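PDB 4OZU: coronin from Toxoplasma gondii, which probably binds actin filaments, as coronins generally do, this chain being the WD40 beta-propeller domain of the longer protein. Local coordinates for residues Val7-Ala19 with Tyr294-Tyr308. Residues are numbered along the deposited sequence; the frame is centred on the assembly and turned at random.
Sequences VDVPLIKNLYAEA and YYQYHGGTLRSVDAY
The amide of Gln296 bonds on one side to Pro10 O and on the other to Ile12 N, the two backbone atoms flanking Leu11. With CG anti to the backbone N (chi1 -168°) and the chain extended beyond it, this amide arrives crosswise to the Ile12 side chain. Gln296 NE2 donates to Pro10 O at 2.8 Å, in the plane of that carbonyl, while Gln296 OE1 accepts from Ile12 N at 2.9 Å; the N-H points almost straight at OE1 (167°) but comes in from well off its C=O direction. NE2 also donates to Thr279 O of its own blade, and the three partners together fix the amide's rotation. Beside it, Leu11 lays its CA over one face of the His298 ring, a CH-pi contact 4.2 Å from CA to the ring centroid. The two side chains cross at about a right angle, Leu11 CD1 nearest the ring's CD2; Val9 O lies at the ring edge.

Farther along, Tyr294 OH donates to Leu15 O at 2.9 Å from above the carbonyl plane, and Leu15 CD2 packs against Tyr294 CE2 at 3.9 Å. Val305 and Asp306 both face Tyr294 in a classic beta bulge; Val305 CG1 lies 3.9 Å from Leu15 CB. At the far end, the CB atoms of Ala17 and Tyr308 touch at 3.7 Å.

Strand 16-25 joins C-terminal strands 317-319, 331-339 and 343-350, the ring-closing "velcro" of beta-propellers, and the contact sets this blade against its neighbour, 271-309. Waters bridge Lys13 O to Val305 O, Leu15 N to Asp306 OD2 and Ala17 N to Ala307 O. Where blades meet without sheet pairing, side-chain polar groups and waters can thus satisfy edge backbone, with apolar contacts lying among those bonds.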
ATOM      1  N   VAL A   7      12.209  21.022   6.421  1.00 35.42           N
ATOM      2  CA  VAL A   7      12.905  19.975   7.161  1.00 37.09           C
ATOM      3  C   VAL A   7      13.402  18.893   6.206  1.00 34.72           C
ATOM      4  O   VAL A   7      12.633  18.371   5.399  1.00 29.78           O
ATOM      5  CB  VAL A   7      11.987  19.353   8.232  1.00 44.45           C
ATOM      6  CG1 VAL A   7      12.657  18.164   8.908  1.00 47.20           C
ATOM      7  CG2 VAL A   7      11.595  20.408   9.258  1.00 45.91           C
ATOM      8  N   ASP A   8      14.685  18.555   6.305  1.00 36.68           N
ATOM      9  CA  ASP A   8      15.287  17.562   5.419  1.00 32.23           C
ATOM     10  C   ASP A   8      15.005  16.150   5.930  1.00 26.62           C
ATOM     11  O   ASP A   8      14.596  15.961   7.080  1.00 26.22           O
ATOM     12  CB  ASP A   8      16.796  17.804   5.297  1.00 38.55           C
ATOM     13  CG  ASP A   8      17.428  17.030   4.152  1.00 77.36           C
ATOM     14  OD1 ASP A   8      16.689  16.541   3.271  1.00 85.86           O
ATOM     15  OD2 ASP A   8      18.673  16.923   4.130  1.00 88.34           O
ATOM     16  N   VAL A   9      15.215  15.159   5.069  1.00 26.37           N
ATOM     17  CA  VAL A   9      14.949  13.774   5.434  1.00 25.33           C
ATOM     18  C   VAL A   9      15.901  13.331   6.555  1.00 25.68           C
ATOM     19  O   VAL A   9      17.116  13.418   6.401  1.00 29.08           O
ATOM     20  CB  VAL A   9      15.101  12.830   4.218  1.00 23.96           C
ATOM     21  CG1 VAL A   9      14.894  11.378   4.630  1.00 24.81           C
ATOM     22  CG2 VAL A   9      14.111  13.214   3.122  1.00 29.02           C
ATOM     23  N   PRO A  10      15.352  12.858   7.683  1.00 26.81           N
ATOM     24  CA  PRO A  10      16.219  12.479   8.804  1.00 27.00           C
ATOM     25  C   PRO A  10      16.900  11.133   8.621  1.00 31.14           C
ATOM     26  O   PRO A  10      16.336  10.227   8.004  1.00 27.35           O
ATOM     27  CB  PRO A  10      15.250  12.417   9.987  1.00 27.20           C
ATOM     28  CG  PRO A  10      13.955  12.036   9.375  1.00 30.39           C
ATOM     29  CD  PRO A  10      13.925  12.677   8.009  1.00 26.58           C
ATOM     30  N   LEU A  11      18.110  11.015   9.156  1.00 28.15           N
ATOM     31  CA  LEU A  11      18.757   9.724   9.294  1.00 27.28           C
ATOM     32  C   LEU A  11      18.141   9.052  10.503  1.00 34.25           C
ATOM     33  O   LEU A  11      18.089   9.646  11.582  1.00 31.27           O
ATOM     34  CB  LEU A  11      20.270   9.871   9.471  1.00 33.36           C
ATOM     35  CG  LEU A  11      21.015   8.570   9.780  1.00 36.17           C
ATOM     36  CD1 LEU A  11      21.019   7.656   8.566  1.00 41.91           C
ATOM     37  CD2 LEU A  11      22.427   8.863  10.250  1.00 43.46           C
ATOM     38  N   ILE A  12      17.668   7.823  10.326  1.00 28.54           N
ATOM     39  CA  ILE A  12      17.012   7.103  11.408  1.00 28.33           C
ATOM     40  C   ILE A  12      17.746   5.804  11.699  1.00 25.96           C
ATOM     41  O   ILE A  12      17.590   4.820  10.983  1.00 31.94           O
ATOM     42  CB  ILE A  12      15.541   6.812  11.078  1.00 26.60           C
ATOM     43  CG1 ILE A  12      14.798   8.128  10.830  1.00 26.25           C
ATOM     44  CG2 ILE A  12      14.885   6.035  12.223  1.00 28.81           C
ATOM     45  CD1 ILE A  12      13.390   7.970  10.301  1.00 27.42           C
ATOM     46  N   LYS A  13      18.550   5.821  12.761  1.00 27.31           N
ATOM     47  CA  LYS A  13      19.302   4.648  13.180  1.00 27.89           C
ATOM     48  C   LYS A  13      18.536   3.830  14.208  1.00 32.23           C
ATOM     49  O   LYS A  13      18.819   2.651  14.409  1.00 35.96           O
ATOM     50  CB  LYS A  13      20.653   5.064  13.763  1.00 32.60           C
ATOM     51  CG  LYS A  13      21.687   5.464  12.724  1.00 58.24           C
ATOM     52  CD  LYS A  13      23.020   5.767  13.388  1.00 64.63           C
ATOM     53  CE  LYS A  13      24.147   5.866  12.378  1.00 81.86           C
ATOM     54  NZ  LYS A  13      25.461   6.069  13.049  1.00 89.59           N
ATOM     55  N   ASN A  14      17.568   4.471  14.855  1.00 29.98           N
ATOM     56  CA  ASN A  14      16.806   3.856  15.931  1.00 35.47           C
ATOM     57  C   ASN A  14      15.323   4.056  15.703  1.00 30.03           C
ATOM     58  O   ASN A  14      14.862   5.176  15.508  1.00 28.85           O
ATOM     59  CB  ASN A  14      17.202   4.450  17.282  1.00 43.89           C
ATOM     60  CG  ASN A  14      18.695   4.415  17.517  1.00 65.01           C
ATOM     61  OD1 ASN A  14      19.367   5.447  17.478  1.00 51.93           O
ATOM     62  ND2 ASN A  14      19.225   3.225  17.766  1.00 45.24           N
ATOM     63  N   LEU A  15      14.582   2.957  15.727  1.00 27.46           N
ATOM     64  CA  LEU A  15      13.140   2.996  15.559  1.00 27.95           C
ATOM     65  C   LEU A  15      12.580   1.751  16.203  1.00 31.60           C
ATOM     66  O   LEU A  15      12.916   0.646  15.791  1.00 29.36           O
ATOM     67  CB  LEU A  15      12.763   3.061  14.083  1.00 22.91           C
ATOM     68  CG  LEU A  15      11.302   3.355  13.766  1.00 24.42           C
ATOM     69  CD1 LEU A  15      10.988   4.811  14.029  1.00 27.89           C
ATOM     70  CD2 LEU A  15      10.985   2.990  12.318  1.00 26.47           C
ATOM     71  N   TYR A  16      11.751   1.914  17.228  1.00 27.23           N
ATOM     72  CA  TYR A  16      11.227   0.754  17.929  1.00 36.33           C
ATOM     73  C   TYR A  16       9.732   0.601  17.708  1.00 30.97           C
ATOM     74  O   TYR A  16       8.996   1.576  17.547  1.00 27.98           O
ATOM     75  CB  TYR A  16      11.559   0.826  19.427  1.00 30.43           C
ATOM     76  CG  TYR A  16      10.847   1.887  20.229  1.00 27.58           C
ATOM     77  CD1 TYR A  16      11.416   3.141  20.419  1.00 29.41           C
ATOM     78  CD2 TYR A  16       9.631   1.621  20.845  1.00 36.70           C
ATOM     79  CE1 TYR A  16      10.781   4.108  21.183  1.00 31.07           C
ATOM     80  CE2 TYR A  16       8.986   2.582  21.605  1.00 46.38           C
ATOM     81  CZ  TYR A  16       9.568   3.823  21.773  1.00 33.58           C
ATOM     82  OH  TYR A  16       8.938   4.787  22.529  1.00 33.23           O
ATOM     83  N   ALA A  17       9.308  -0.653  17.661  1.00 25.04           N
ATOM     84  CA  ALA A  17       7.911  -0.993  17.478  1.00 25.00           C
ATOM     85  C   ALA A  17       7.235  -1.114  18.838  1.00 27.89           C
ATOM     86  O   ALA A  17       7.742  -1.802  19.721  1.00 30.42           O
ATOM     87  CB  ALA A  17       7.781  -2.290  16.699  1.00 27.77           C
ATOM     88  N   GLU A  18       6.103  -0.438  19.003  1.00 25.70           N
ATOM     89  CA  GLU A  18       5.328  -0.533  20.243  1.00 26.76           C
ATOM     90  C   GLU A  18       3.879  -0.894  19.929  1.00 26.53           C
ATOM     91  O   GLU A  18       3.148  -0.112  19.321  1.00 32.07           O
ATOM     92  CB  GLU A  18       5.394   0.778  21.023  1.00 28.85           C
ATOM     93  CG  GLU A  18       4.616   0.740  22.328  1.00 31.73           C
ATOM     94  CD  GLU A  18       4.901   1.933  23.219  1.00 54.75           C
ATOM     95  OE1 GLU A  18       4.740   3.079  22.754  1.00 75.76           O
ATOM     96  OE2 GLU A  18       5.290   1.718  24.385  1.00 60.08           O
ATOM     97  N   ALA A  19       3.482  -2.103  20.308  1.00 26.09           N
ATOM     98  CA  ALA A  19       2.096  -2.520  20.177  1.00 30.15           C
ATOM     99  C   ALA A  19       1.249  -1.757  21.191  1.00 29.28           C
ATOM    100  O   ALA A  19       1.593  -1.699  22.363  1.00 31.41           O
ATOM    101  CB  ALA A  19       1.966  -4.022  20.389  1.00 33.13           C
ATOM    102  N   TYR A 294      12.293  -3.894   9.427  1.00 24.24           N
ATOM    103  CA  TYR A 294      12.355  -2.679   8.651  1.00 22.69           C
ATOM    104  C   TYR A 294      13.767  -2.138   8.507  1.00 23.26           C
ATOM    105  O   TYR A 294      14.670  -2.425   9.303  1.00 26.29           O
ATOM    106  CB  TYR A 294      11.441  -1.614   9.257  1.00 25.80           C
ATOM    107  CG  TYR A 294      11.390  -1.588  10.760  1.00 23.10           C
ATOM    108  CD1 TYR A 294      10.524  -2.422  11.455  1.00 28.95           C
ATOM    109  CD2 TYR A 294      12.180  -0.703  11.492  1.00 21.35           C
ATOM    110  CE1 TYR A 294      10.461  -2.391  12.840  1.00 39.00           C
ATOM    111  CE2 TYR A 294      12.120  -0.669  12.871  1.00 27.54           C
ATOM    112  CZ  TYR A 294      11.258  -1.511  13.539  1.00 26.05           C
ATOM    113  OH  TYR A 294      11.199  -1.474  14.916  1.00 34.22           O
ATOM    114  N   TYR A 295      13.910  -1.357   7.444  1.00 21.91           N
ATOM    115  CA  TYR A 295      15.164  -0.810   6.966  1.00 26.22           C
ATOM    116  C   TYR A 295      14.951   0.671   6.722  1.00 20.60           C
ATOM    117  O   TYR A 295      13.806   1.106   6.576  1.00 24.09           O
ATOM    118  CB  TYR A 295      15.590  -1.480   5.655  1.00 21.44           C
ATOM    119  CG  TYR A 295      15.681  -2.982   5.707  1.00 24.44           C
ATOM    120  CD1 TYR A 295      14.546  -3.775   5.614  1.00 29.96           C
ATOM    121  CD2 TYR A 295      16.907  -3.609   5.833  1.00 26.31           C
ATOM    122  CE1 TYR A 295      14.637  -5.158   5.658  1.00 26.76           C
ATOM    123  CE2 TYR A 295      17.011  -4.983   5.881  1.00 27.04           C
ATOM    124  CZ  TYR A 295      15.875  -5.753   5.796  1.00 30.03           C
ATOM    125  OH  TYR A 295      15.994  -7.121   5.839  1.00 30.68           O
ATOM    126  N   GLN A 296      16.029   1.442   6.653  1.00 24.80           N
ATOM    127  CA  GLN A 296      15.929   2.783   6.092  1.00 21.65           C
ATOM    128  C   GLN A 296      16.712   2.879   4.806  1.00 21.76           C
ATOM    129  O   GLN A 296      17.884   2.523   4.756  1.00 21.69           O
ATOM    130  CB  GLN A 296      16.423   3.861   7.051  1.00 25.86           C
ATOM    131  CG  GLN A 296      16.029   5.244   6.542  1.00 22.09           C
ATOM    132  CD  GLN A 296      16.596   6.389   7.343  1.00 23.07           C
ATOM    133  OE1 GLN A 296      17.683   6.293   7.917  1.00 22.57           O
ATOM    134  NE2 GLN A 296      15.861   7.497   7.377  1.00 23.64           N
ATOM    135  N   TYR A 297      16.038   3.376   3.775  1.00 21.41           N
ATOM    136  CA  TYR A 297      16.671   3.736   2.517  1.00 20.08           C
ATOM    137  C   TYR A 297      17.045   5.204   2.627  1.00 22.54           C
ATOM    138  O   TYR A 297      16.174   6.069   2.655  1.00 21.29           O
ATOM    139  CB  TYR A 297      15.723   3.476   1.352  1.00 19.49           C
ATOM    140  CG  TYR A 297      16.309   3.617  -0.038  1.00 19.77           C
ATOM    141  CD1 TYR A 297      17.540   3.070  -0.361  1.00 21.43           C
ATOM    142  CD2 TYR A 297      15.587   4.242  -1.047  1.00 22.08           C
ATOM    143  CE1 TYR A 297      18.058   3.185  -1.642  1.00 26.05           C
ATOM    144  CE2 TYR A 297      16.092   4.361  -2.321  1.00 25.85           C
ATOM    145  CZ  TYR A 297      17.321   3.829  -2.615  1.00 23.04           C
ATOM    146  OH  TYR A 297      17.809   3.942  -3.892  1.00 28.28           O
ATOM    147  N   HIS A 298      18.342   5.471   2.730  1.00 28.55           N
ATOM    148  CA  HIS A 298      18.835   6.814   3.000  1.00 29.46           C
ATOM    149  C   HIS A 298      20.144   7.028   2.269  1.00 26.78           C
ATOM    150  O   HIS A 298      21.038   6.186   2.333  1.00 25.00           O
ATOM    151  CB  HIS A 298      19.025   7.021   4.504  1.00 29.72           C
ATOM    152  CG  HIS A 298      19.361   8.430   4.888  1.00 32.03           C
ATOM    153  ND1 HIS A 298      18.401   9.407   5.047  1.00 35.01           N
ATOM    154  CD2 HIS A 298      20.550   9.024   5.152  1.00 30.84           C
ATOM    155  CE1 HIS A 298      18.985  10.543   5.388  1.00 26.87           C
ATOM    156  NE2 HIS A 298      20.286  10.337   5.461  1.00 33.59           N
ATOM    157  N   GLY A 299      20.254   8.147   1.563  1.00 29.49           N
ATOM    158  CA  GLY A 299      21.467   8.448   0.830  1.00 32.85           C
ATOM    159  C   GLY A 299      21.774   7.404  -0.227  1.00 30.38           C
ATOM    160  O   GLY A 299      22.927   7.223  -0.601  1.00 35.70           O
ATOM    161  N   GLY A 300      20.740   6.711  -0.700  1.00 33.32           N
ATOM    162  CA  GLY A 300      20.903   5.700  -1.732  1.00 29.46           C
ATOM    163  C   GLY A 300      21.354   4.352  -1.197  1.00 30.78           C
ATOM    164  O   GLY A 300      21.612   3.427  -1.970  1.00 29.22           O
ATOM    165  N   THR A 301      21.437   4.243   0.126  1.00 32.68           N
ATOM    166  CA  THR A 301      21.886   3.022   0.788  1.00 28.02           C
ATOM    167  C   THR A 301      20.776   2.459   1.660  1.00 28.78           C
ATOM    168  O   THR A 301      20.077   3.216   2.334  1.00 27.28           O
ATOM    169  CB  THR A 301      23.124   3.279   1.676  1.00 33.77           C
ATOM    170  OG1 THR A 301      24.138   3.943   0.915  1.00 52.77           O
ATOM    171  CG2 THR A 301      23.677   1.972   2.219  1.00 66.09           C
ATOM    172  N   LEU A 302      20.635   1.136   1.663  1.00 24.23           N
ATOM    173  CA  LEU A 302      19.668   0.463   2.524  1.00 26.84           C
ATOM    174  C   LEU A 302      20.352  -0.044   3.791  1.00 26.64           C
ATOM    175  O   LEU A 302      21.363  -0.738   3.716  1.00 29.50           O
ATOM    176  CB  LEU A 302      19.003  -0.695   1.777  1.00 27.98           C
ATOM    177  CG  LEU A 302      17.700  -1.237   2.365  1.00 26.23           C
ATOM    178  CD1 LEU A 302      16.603  -0.176   2.384  1.00 22.96           C
ATOM    179  CD2 LEU A 302      17.248  -2.446   1.568  1.00 44.55           C
ATOM    180  N   ARG A 303      19.793   0.304   4.950  1.00 28.63           N
ATOM    181  CA  ARG A 303      20.359  -0.090   6.237  1.00 29.78           C
ATOM    182  C   ARG A 303      19.302  -0.731   7.125  1.00 25.61           C
ATOM    183  O   ARG A 303      18.193  -0.217   7.249  1.00 26.67           O
ATOM    184  CB  ARG A 303      20.968   1.125   6.946  1.00 32.08           C
ATOM    185  CG  ARG A 303      22.049   1.831   6.143  1.00 62.94           C
ATOM    186  CD  ARG A 303      22.718   2.932   6.959  1.00 89.42           C
ATOM    187  NE  ARG A 303      23.554   3.808   6.138  1.00 89.76           N
ATOM    188  CZ  ARG A 303      23.085   4.700   5.270  1.00 86.00           C
ATOM    189  NH1 ARG A 303      21.779   4.834   5.082  1.00 57.14           N
ATOM    190  NH2 ARG A 303      23.927   5.452   4.573  1.00106.56           N
ATOM    191  N   SER A 304      19.650  -1.859   7.734  1.00 28.39           N
ATOM    192  CA  SER A 304      18.768  -2.512   8.687  1.00 27.99           C
ATOM    193  C   SER A 304      18.632  -1.629   9.913  1.00 28.61           C
ATOM    194  O   SER A 304      19.630  -1.102  10.412  1.00 31.41           O
ATOM    195  CB  SER A 304      19.312  -3.888   9.081  1.00 32.13           C
ATOM    196  OG  SER A 304      18.363  -4.612   9.851  1.00 40.43           O
ATOM    197  N   VAL A 305      17.406  -1.469  10.398  1.00 27.45           N
ATOM    198  CA  VAL A 305      17.170  -0.687  11.608  1.00 28.05           C
ATOM    199  C   VAL A 305      16.742  -1.590  12.753  1.00 26.96           C
ATOM    200  O   VAL A 305      17.461  -1.728  13.739  1.00 29.63           O
ATOM    201  CB  VAL A 305      16.108   0.393  11.383  1.00 26.15           C
ATOM    202  CG1 VAL A 305      15.803   1.125  12.695  1.00 30.31           C
ATOM    203  CG2 VAL A 305      16.580   1.374  10.321  1.00 28.76           C
ATOM    204  N   ASP A 306      15.567  -2.196  12.633  1.00 29.69           N
ATOM    205  CA  ASP A 306      15.057  -3.046  13.701  1.00 37.50           C
ATOM    206  C   ASP A 306      13.900  -3.899  13.201  1.00 35.14           C
ATOM    207  O   ASP A 306      13.680  -4.021  11.994  1.00 28.26           O
ATOM    208  CB  ASP A 306      14.616  -2.190  14.895  1.00 32.91           C
ATOM    209  CG  ASP A 306      14.936  -2.835  16.235  1.00 48.14           C
ATOM    210  OD1 ASP A 306      14.708  -4.051  16.390  1.00 40.28           O
ATOM    211  OD2 ASP A 306      15.420  -2.121  17.137  1.00 74.55           O
ATOM    212  N   ALA A 307      13.166  -4.494  14.132  1.00 33.05           N
ATOM    213  CA  ALA A 307      12.033  -5.332  13.774  1.00 33.31           C
ATOM    214  C   ALA A 307      10.941  -5.333  14.836  1.00 43.07           C
ATOM    215  O   ALA A 307      11.210  -5.154  16.024  1.00 38.81           O
ATOM    216  CB  ALA A 307      12.505  -6.749  13.519  1.00 29.43           C
ATOM    217  N   TYR A 308       9.706  -5.516  14.380  1.00 34.30           N
ATOM    218  CA  TYR A 308       8.586  -5.823  15.256  1.00 37.66           C
ATOM    219  C   TYR A 308       8.542  -7.327  15.472  1.00 34.03           C
ATOM    220  O   TYR A 308       8.629  -8.094  14.514  1.00 30.74           O
ATOM    221  CB  TYR A 308       7.269  -5.326  14.655  1.00 36.87           C
ATOM    222  CG  TYR A 308       6.035  -5.964  15.253  1.00 41.72           C
ATOM    223  CD1 TYR A 308       5.681  -5.731  16.572  1.00 32.90           C
ATOM    224  CD2 TYR A 308       5.217  -6.796  14.495  1.00 38.74           C
ATOM    225  CE1 TYR A 308       4.553  -6.310  17.125  1.00 33.25           C
ATOM    226  CE2 TYR A 308       4.085  -7.379  15.039  1.00 36.84           C
ATOM    227  CZ  TYR A 308       3.757  -7.132  16.358  1.00 32.63           C
ATOM    228  OH  TYR A 308       2.634  -7.704  16.913  1.00 36.14           O
TER
HETATM  229  O   HOH W   1      19.335  -0.519  15.118  1.00 54.17           O
HETATM  230  O   HOH W   2      15.926   0.587  16.973  0.95 28.40           O
HETATM  231  O   HOH W   3      11.441  -2.589  17.890  1.00 28.29           O